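Local coordinates for protein putative N-acetyl-gamma-glutamyl-phosphate reductase (Arabidopsis thaliana, PDB 1XYG) that probably reduces N-acetyl-L-glutamyl phosphate with NADPH to the corresponding semialdehyde in the arginine biosynthesis pathway of the chloroplast, at residues R156-P161 and N341-Y346. Sequence-based numbering, arbitrary orientation.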
# COMPACT_ATOMS: atom_id res chain seq x y z
N ARG A 156 5.34 40.38 9.66
CA ARG A 156 5.37 39.89 11.04
C ARG A 156 4.49 38.65 11.11
O ARG A 156 4.80 37.67 11.78
CB ARG A 156 4.83 40.95 12.01
CG ARG A 156 4.92 40.53 13.48
CD ARG A 156 4.38 41.59 14.42
NE ARG A 156 2.92 41.55 14.54
CZ ARG A 156 2.25 40.65 15.25
NH1 ARG A 156 2.90 39.71 15.92
NH2 ARG A 156 0.93 40.70 15.30
N LEU A 157 3.37 38.71 10.39
CA LEU A 157 2.42 37.61 10.35
C LEU A 157 2.27 37.11 8.92
O LEU A 157 1.85 37.85 8.02
CB LEU A 157 1.05 38.06 10.88
CG LEU A 157 -0.07 37.01 10.81
CD1 LEU A 157 0.26 35.82 11.72
CD2 LEU A 157 -1.39 37.64 11.22
N VAL A 158 2.62 35.84 8.71
CA VAL A 158 2.53 35.25 7.39
C VAL A 158 1.52 34.11 7.36
O VAL A 158 1.51 33.26 8.26
CB VAL A 158 3.90 34.72 6.90
CG1 VAL A 158 3.72 33.86 5.64
CG2 VAL A 158 4.82 35.89 6.58
N ALA A 159 0.67 34.11 6.34
CA ALA A 159 -0.32 33.06 6.18
C ALA A 159 0.31 32.04 5.24
O ALA A 159 0.47 32.31 4.05
CB ALA A 159 -1.60 33.63 5.56
N ASN A 160 0.68 30.89 5.78
CA ASN A 160 1.30 29.85 4.97
C ASN A 160 0.24 29.26 4.05
O ASN A 160 -0.83 28.85 4.50
CB ASN A 160 1.90 28.76 5.86
CG ASN A 160 3.05 28.02 5.18
OD1 ASN A 160 3.99 28.64 4.70
ND2 ASN A 160 2.97 26.70 5.14
N PRO A 161 0.51 29.24 2.73
CA PRO A 161 -0.45 28.69 1.77
C PRO A 161 -0.85 27.23 1.99
O PRO A 161 -0.21 26.51 2.74
CB PRO A 161 0.22 28.91 0.40
CG PRO A 161 1.65 29.25 0.71
CD PRO A 161 1.58 29.97 2.03
N ASN A 341 12.50 31.32 7.97
CA ASN A 341 13.93 31.53 7.79
C ASN A 341 14.22 32.96 7.35
O ASN A 341 14.93 33.68 8.04
CB ASN A 341 14.51 30.55 6.76
CG ASN A 341 14.87 29.19 7.38
OD1 ASN A 341 15.22 29.10 8.56
ND2 ASN A 341 14.80 28.13 6.58
N ILE A 342 13.64 33.37 6.22
CA ILE A 342 13.88 34.71 5.71
C ILE A 342 13.27 35.81 6.57
O ILE A 342 13.78 36.93 6.61
CB ILE A 342 13.38 34.84 4.25
CG1 ILE A 342 11.87 34.59 4.17
CG2 ILE A 342 14.12 33.84 3.36
CD1 ILE A 342 11.30 34.77 2.78
N MET A 343 12.18 35.50 7.28
CA MET A 343 11.54 36.48 8.15
C MET A 343 12.48 36.85 9.30
O MET A 343 12.45 37.97 9.80
CB MET A 343 10.23 35.93 8.71
CG MET A 343 9.09 35.88 7.71
SD MET A 343 7.77 34.77 8.24
CE MET A 343 6.83 35.84 9.37
N LEU A 344 13.30 35.88 9.71
CA LEU A 344 14.25 36.09 10.80
C LEU A 344 15.65 36.46 10.30
O LEU A 344 16.58 36.57 11.10
CB LEU A 344 14.33 34.83 11.67
CG LEU A 344 13.08 34.58 12.53
CD1 LEU A 344 13.20 33.30 13.37
CD2 LEU A 344 12.88 35.78 13.43
N GLY A 345 15.78 36.64 8.99
CA GLY A 345 17.07 37.03 8.44
C GLY A 345 18.06 35.90 8.21
O GLY A 345 19.25 36.17 8.01
N TYR A 346 17.60 34.66 8.23
CA TYR A 346 18.50 33.53 7.99
C TYR A 346 18.39 33.05 6.54
O TYR A 346 17.42 33.37 5.84
CB TYR A 346 18.18 32.35 8.92
CG TYR A 346 18.47 32.58 10.39
CD1 TYR A 346 17.62 33.37 11.18
CD2 TYR A 346 19.61 32.03 11.00
CE1 TYR A 346 17.91 33.62 12.52
CE2 TYR A 346 19.91 32.28 12.34
CZ TYR A 346 19.05 33.08 13.09
OH TYR A 346 19.36 33.36 14.40
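The thioether end of Met343 reaches from the last turn of helix 329-343 to strand 157-159 and lies against Val158. Its methyl, CE, sits 3.4 Å from Val158 CG2, tighter than ordinary carbon-carbon contact, while SD lies 3.6 Å from the same CG2, and Val158 CB is about equally far from both atoms. Both CA-CB bonds point across the interface, and the two side chains meet at a slant. In Val158 the CG1 branch is anti to the backbone N (chi1 169°), which leaves CG2 as the branch facing the sulfur and its methyl. Met343 extends through chi2 and then bends at chi3 (83°), a bend that sets CE alongside Arg156 O, 3.6 Å away. Ile152 of helix 145-153 and Val109 of the neighbouring strand 107-110 also touch Met343, making this the buried, close-packed part of the contact.

The side toward solvent is much looser. Arg156 contributes only its backbone here; its CA-CB bond points away, and NH1 is hydrogen-bonded to Leu106 O. On the helix side, the chain leaves the last turn through a Schellman motif at Gly345, which is exposed, with Tyr346 N bonded to Asn341 O (2.9 Å) and Gly345 N to Ile342 O (3.1 Å).

Shortening Met343 to an alanine removes SD and CE, and is likely to open a gap between Val158 CG2, Ile152 and Val109. No hydrogen bond links the segments, and just 116 Å² is buried between them. Farther along the helix Asn160 ND2 bonds to Ala332 O, but between 156-161 and 341-346 themselves the join of the C-terminal helix to the parallel sheet of the Rossmann-type nucleotide-binding domain is apolar, a flexible thioether fitted to a valine.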